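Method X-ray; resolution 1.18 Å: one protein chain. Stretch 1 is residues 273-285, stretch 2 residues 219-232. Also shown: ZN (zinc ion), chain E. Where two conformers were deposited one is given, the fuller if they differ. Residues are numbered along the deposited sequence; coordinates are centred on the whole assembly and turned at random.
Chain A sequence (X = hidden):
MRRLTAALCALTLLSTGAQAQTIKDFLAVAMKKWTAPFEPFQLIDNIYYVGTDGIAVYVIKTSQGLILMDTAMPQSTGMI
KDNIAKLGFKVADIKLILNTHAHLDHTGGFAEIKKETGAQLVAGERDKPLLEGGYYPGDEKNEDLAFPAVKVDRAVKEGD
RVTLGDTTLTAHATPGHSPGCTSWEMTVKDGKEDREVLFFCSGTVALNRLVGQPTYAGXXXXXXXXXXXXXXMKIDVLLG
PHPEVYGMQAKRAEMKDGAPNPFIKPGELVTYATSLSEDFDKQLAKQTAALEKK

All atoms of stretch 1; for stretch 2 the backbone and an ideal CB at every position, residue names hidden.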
# COMPACT_ATOMS: atom_id res chain seq x y z
N ALA A 273 -7.37 -3.40 -12.54
CA ALA A 273 -8.68 -3.26 -11.89
C ALA A 273 -9.70 -4.22 -12.50
O ALA A 273 -10.57 -4.73 -11.79
CB ALA A 273 -9.20 -1.83 -11.94
N THR A 274 -9.61 -4.46 -13.81
CA THR A 274 -10.47 -5.45 -14.45
C THR A 274 -10.18 -6.85 -13.87
O THR A 274 -11.11 -7.59 -13.53
CB THR A 274 -10.26 -5.43 -15.98
OG1 THR A 274 -10.54 -4.12 -16.48
CG2 THR A 274 -11.15 -6.44 -16.70
N SER A 275 -8.92 -7.22 -13.74
CA SER A 275 -8.58 -8.52 -13.14
C SER A 275 -9.09 -8.60 -11.70
O SER A 275 -9.59 -9.65 -11.29
CB SER A 275 -7.08 -8.76 -13.16
OG SER A 275 -6.56 -8.74 -14.46
N LEU A 276 -8.96 -7.52 -10.93
CA LEU A 276 -9.50 -7.49 -9.58
C LEU A 276 -11.01 -7.64 -9.51
O LEU A 276 -11.53 -8.35 -8.63
CB LEU A 276 -9.13 -6.18 -8.87
CG LEU A 276 -7.68 -5.98 -8.48
CD1 LEU A 276 -7.54 -4.58 -7.91
CD2 LEU A 276 -7.22 -7.02 -7.48
N SER A 277 -11.72 -6.98 -10.41
CA SER A 277 -13.18 -7.05 -10.42
C SER A 277 -13.66 -8.47 -10.75
O SER A 277 -14.63 -9.00 -10.17
CB SER A 277 -13.72 -6.04 -11.44
OG SER A 277 -15.13 -5.99 -11.40
N GLU A 278 -12.96 -9.12 -11.68
CA GLU A 278 -13.30 -10.48 -12.05
C GLU A 278 -13.05 -11.44 -10.88
O GLU A 278 -13.87 -12.30 -10.58
CB GLU A 278 -12.54 -10.87 -13.31
CG GLU A 278 -13.06 -10.10 -14.53
CD GLU A 278 -12.17 -10.17 -15.76
OE1 GLU A 278 -11.03 -10.69 -15.69
OE2 GLU A 278 -12.61 -9.66 -16.81
N ASP A 279 -11.94 -11.26 -10.18
CA ASP A 279 -11.69 -12.10 -9.02
C ASP A 279 -12.70 -11.80 -7.90
O ASP A 279 -13.12 -12.72 -7.19
CB ASP A 279 -10.26 -11.98 -8.48
CG ASP A 279 -9.95 -13.07 -7.46
OD1 ASP A 279 -10.02 -14.28 -7.82
OD2 ASP A 279 -9.70 -12.74 -6.29
N PHE A 280 -13.07 -10.52 -7.73
CA PHE A 280 -14.06 -10.15 -6.74
C PHE A 280 -15.37 -10.91 -6.96
O PHE A 280 -15.95 -11.49 -6.04
CB PHE A 280 -14.33 -8.64 -6.76
CG PHE A 280 -15.29 -8.20 -5.72
CD1 PHE A 280 -14.85 -7.91 -4.42
CD2 PHE A 280 -16.66 -8.12 -6.00
CE1 PHE A 280 -15.76 -7.56 -3.45
CE2 PHE A 280 -17.55 -7.77 -5.02
CZ PHE A 280 -17.11 -7.47 -3.75
N ASP A 281 -15.85 -10.92 -8.20
CA ASP A 281 -17.06 -11.65 -8.51
C ASP A 281 -16.94 -13.14 -8.14
O ASP A 281 -17.89 -13.74 -7.62
CB ASP A 281 -17.39 -11.54 -10.00
CG ASP A 281 -17.85 -10.16 -10.41
OD1 ASP A 281 -18.16 -9.32 -9.55
OD2 ASP A 281 -17.88 -9.89 -11.64
N LYS A 282 -15.80 -13.75 -8.45
CA LYS A 282 -15.55 -15.16 -8.08
C LYS A 282 -15.61 -15.37 -6.56
O LYS A 282 -16.24 -16.31 -6.06
CB LYS A 282 -14.17 -15.61 -8.61
CG LYS A 282 -13.78 -17.05 -8.28
CD LYS A 282 -12.36 -17.36 -8.72
CE LYS A 282 -11.79 -18.55 -7.96
NZ LYS A 282 -10.33 -18.76 -8.20
N GLN A 283 -14.92 -14.50 -5.82
CA GLN A 283 -14.90 -14.63 -4.36
C GLN A 283 -16.26 -14.36 -3.74
O GLN A 283 -16.63 -15.06 -2.78
CB GLN A 283 -13.88 -13.71 -3.73
CG GLN A 283 -12.45 -13.91 -4.21
CD GLN A 283 -12.01 -15.36 -4.20
OE1 GLN A 283 -12.27 -16.09 -3.25
NE2 GLN A 283 -11.33 -15.77 -5.25
N LEU A 284 -17.00 -13.37 -4.25
CA LEU A 284 -18.35 -13.12 -3.73
C LEU A 284 -19.25 -14.33 -3.92
O LEU A 284 -19.99 -14.72 -3.01
CB LEU A 284 -18.94 -11.88 -4.40
CG LEU A 284 -20.31 -11.44 -3.92
CD1 LEU A 284 -20.29 -11.08 -2.45
CD2 LEU A 284 -20.82 -10.27 -4.78
N ALA A 285 -19.18 -14.94 -5.09
CA ALA A 285 -19.96 -16.15 -5.36
C ALA A 285 -19.55 -17.29 -4.44
O ALA A 285 -20.40 -18.02 -3.92
CB ALA A 285 -19.82 -16.56 -6.83
N UNK A 219 -18.87 -3.03 2.78
CA UNK A 219 -17.65 -3.47 2.12
C UNK A 219 -17.85 -3.80 0.63
O UNK A 219 -17.01 -3.43 -0.19
CB UNK A 219 -17.10 -4.70 2.85
N UNK A 220 -18.93 -4.50 0.28
CA UNK A 220 -19.13 -4.86 -1.11
C UNK A 220 -19.25 -3.60 -2.00
O UNK A 220 -18.65 -3.50 -3.06
CB UNK A 220 -20.38 -5.73 -1.25
N UNK A 221 -20.10 -2.66 -1.58
CA UNK A 221 -20.28 -1.41 -2.30
C UNK A 221 -18.97 -0.65 -2.46
O UNK A 221 -18.70 -0.11 -3.54
CB UNK A 221 -21.31 -0.53 -1.58
N UNK A 222 -18.15 -0.63 -1.40
CA UNK A 222 -16.85 0.03 -1.45
C UNK A 222 -15.96 -0.58 -2.56
O UNK A 222 -15.38 0.15 -3.38
CB UNK A 222 -16.16 -0.08 -0.09
N UNK A 223 -15.81 -1.90 -2.58
CA UNK A 223 -14.98 -2.56 -3.60
C UNK A 223 -15.40 -2.18 -5.01
O UNK A 223 -14.62 -1.85 -5.87
CB UNK A 223 -15.05 -4.08 -3.44
N UNK A 224 -16.70 -2.27 -5.28
CA UNK A 224 -17.18 -1.99 -6.66
C UNK A 224 -17.06 -0.50 -7.03
O UNK A 224 -16.75 -0.18 -8.18
CB UNK A 224 -18.64 -2.43 -6.81
N UNK A 225 -17.22 0.40 -6.06
CA UNK A 225 -16.93 1.83 -6.31
C UNK A 225 -15.44 2.01 -6.64
O UNK A 225 -15.07 2.73 -7.58
CB UNK A 225 -17.31 2.68 -5.10
N UNK A 226 -14.58 1.30 -5.92
CA UNK A 226 -13.14 1.40 -6.14
C UNK A 226 -12.67 0.85 -7.49
O UNK A 226 -11.84 1.48 -8.16
CB UNK A 226 -12.41 0.66 -5.02
N UNK A 227 -13.22 -0.30 -7.92
CA UNK A 227 -12.80 -0.82 -9.23
C UNK A 227 -13.15 0.17 -10.35
O UNK A 227 -12.37 0.43 -11.26
CB UNK A 227 -13.46 -2.17 -9.50
N UNK A 228 -14.36 0.71 -10.29
CA UNK A 228 -14.80 1.70 -11.30
C UNK A 228 -13.96 2.97 -11.25
O UNK A 228 -13.55 3.49 -12.30
CB UNK A 228 -16.27 2.06 -11.09
N UNK A 229 -13.71 3.47 -10.05
CA UNK A 229 -12.89 4.67 -9.86
C UNK A 229 -11.49 4.46 -10.46
O UNK A 229 -10.99 5.32 -11.21
CB UNK A 229 -12.79 5.02 -8.37
N UNK A 230 -10.89 3.32 -10.18
CA UNK A 230 -9.57 3.01 -10.68
C UNK A 230 -9.51 3.01 -12.20
O UNK A 230 -8.57 3.54 -12.79
CB UNK A 230 -9.12 1.65 -10.14
N UNK A 231 -10.53 2.43 -12.83
CA UNK A 231 -10.55 2.36 -14.29
C UNK A 231 -10.67 3.75 -14.93
O UNK A 231 -10.31 3.93 -16.10
CB UNK A 231 -11.71 1.47 -14.75
N UNK A 232 -11.23 4.72 -14.20
CA UNK A 232 -11.44 6.06 -14.73
C UNK A 232 -10.29 7.04 -14.46
O UNK A 232 -10.30 8.15 -15.02
CB UNK A 232 -12.73 6.63 -14.14
ZN ZN E . -10.18 10.53 -6.31

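The two helices run nearly antiparallel, their directions 160° apart and their axes 9.4 Å apart at closest approach. All of 219–231 has helical backbone angles, which suit most side chains but disfavour proline and glycine.

At 219 nothing of stretch 1 lies near the ideal CB, so many residues would fit; it is Ile 219. Position 220 points sideways, its ideal CB 4.5 Å from Phe 280 CZ, and a medium apolar side chain suits this greasy border. Val 220 places CG1 4.0 Å from Phe 280 CZ, at the ring edge, and CG2 4.3 Å from Leu 284 CD1.

Positions 221 and 222 meet no part of stretch 1 and tolerate polar groups; they are Asp 221 and Asp 222.

At 223 CA-to-CB points toward stretch 1, and the ideal CB is already 3.6 Å from Phe 280 CE1. An aliphatic or aromatic side chain could pass beside that ring. Tyr 223 presents a ring face to it, with CG 3.5 Å from Phe 280 CE1.

Position 224 points sideways, yet the carboxylate of Asp 281 lies within reach of a lysine or arginine. Arg 224 forms a salt bridge, NH2 to Asp 281 OD1 at 2.7 Å, with a weak hydrogen bond from NH1 to the same OD1 at 3.2 Å. Phe 280 CD2 lies over one face of the guanidinium, 3.6 Å from Arg 224 NH1.

Out of reach, 225 and 226 are Ala 225 and Thr 226.

Position 227 points toward a hollow lined by Ala 273, Leu 276, Ser 277 and Phe 280. Leucine, methionine or an aromatic would fill it. Phe 227 enters as a knob: Ser 277 CA lies over its face, 4.0 Å from the ring centroid, while its edge is directed toward the face of Phe 280, offset.

Position 228 points away; it is Ala 228. At 229, out of reach of stretch 1, a zinc ion lies about 6.4 Å from the ideal CB, within range of a long side chain with a donor atom; Lys 229 binds it, NZ to ZN 2.1 Å.

At 230 the ideal CB is 3.9 Å from Ala 273 CB, so a small residue suffices; Ala 230 makes this methyl contact. Position 231 points toward stretch 1, where the hydroxyl of Thr 274 could attract a long polar chain. Lys 231 packs CG 3.8 Å from Ala 273 CB, and its NZ donates a weak hydrogen bond to Thr 274 OG1 at 3.4 Å. Out of reach, 232 is Ala 232.

Stretch 2 219-232: IVDDYRATFAKAKA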
# COMPACT_ATOMS: atom_id res chain seq x y z
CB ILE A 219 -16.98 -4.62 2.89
CG1 ILE A 219 -15.61 -4.96 2.31
CG2 ILE A 219 -17.84 -5.87 2.96
CD1 ILE A 219 -14.80 -5.87 3.21
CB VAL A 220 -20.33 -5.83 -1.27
CG1 VAL A 220 -20.72 -5.99 -2.74
CG2 VAL A 220 -20.02 -7.18 -0.63
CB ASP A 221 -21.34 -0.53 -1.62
CG ASP A 221 -22.76 -1.04 -1.82
OD1 ASP A 221 -23.10 -1.43 -2.95
OD2 ASP A 221 -23.52 -1.00 -0.85
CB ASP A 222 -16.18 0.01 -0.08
CG ASP A 222 -16.75 1.02 0.90
OD1 ASP A 222 -17.54 1.94 0.54
OD2 ASP A 222 -16.32 0.94 2.08
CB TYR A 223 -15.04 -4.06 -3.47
CG TYR A 223 -14.02 -4.71 -2.54
CD1 TYR A 223 -12.69 -4.92 -2.93
CD2 TYR A 223 -14.40 -5.20 -1.29
CE1 TYR A 223 -11.80 -5.56 -2.10
CE2 TYR A 223 -13.51 -5.85 -0.46
CZ TYR A 223 -12.21 -6.02 -0.86
OH TYR A 223 -11.37 -6.73 -0.02
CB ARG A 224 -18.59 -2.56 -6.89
CG ARG A 224 -18.64 -4.09 -6.98
CD ARG A 224 -20.06 -4.58 -6.82
NE ARG A 224 -20.29 -5.99 -7.08
CZ ARG A 224 -19.57 -6.78 -7.88
NH1 ARG A 224 -18.52 -6.33 -8.54
NH2 ARG A 224 -19.92 -8.05 -8.02
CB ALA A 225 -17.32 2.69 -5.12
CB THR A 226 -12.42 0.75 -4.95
OG1 THR A 226 -12.59 1.63 -3.84
CG2 THR A 226 -10.94 0.52 -5.23
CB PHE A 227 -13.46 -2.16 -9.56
CG PHE A 227 -13.24 -3.23 -8.52
CD1 PHE A 227 -12.03 -3.40 -7.86
CD2 PHE A 227 -14.28 -4.11 -8.22
CE1 PHE A 227 -11.88 -4.41 -6.92
CE2 PHE A 227 -14.13 -5.12 -7.28
CZ PHE A 227 -12.93 -5.27 -6.63
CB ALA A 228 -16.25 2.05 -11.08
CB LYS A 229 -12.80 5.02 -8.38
CG LYS A 229 -11.92 6.21 -8.01
CD LYS A 229 -11.98 6.47 -6.52
CE LYS A 229 -11.03 7.54 -6.06
NZ LYS A 229 -11.36 8.84 -6.64
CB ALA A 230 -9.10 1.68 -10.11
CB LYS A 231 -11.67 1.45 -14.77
CG LYS A 231 -11.44 -0.02 -14.46
CD LYS A 231 -12.56 -0.83 -15.05
CE LYS A 231 -12.58 -2.25 -14.55
NZ LYS A 231 -13.56 -3.03 -15.36
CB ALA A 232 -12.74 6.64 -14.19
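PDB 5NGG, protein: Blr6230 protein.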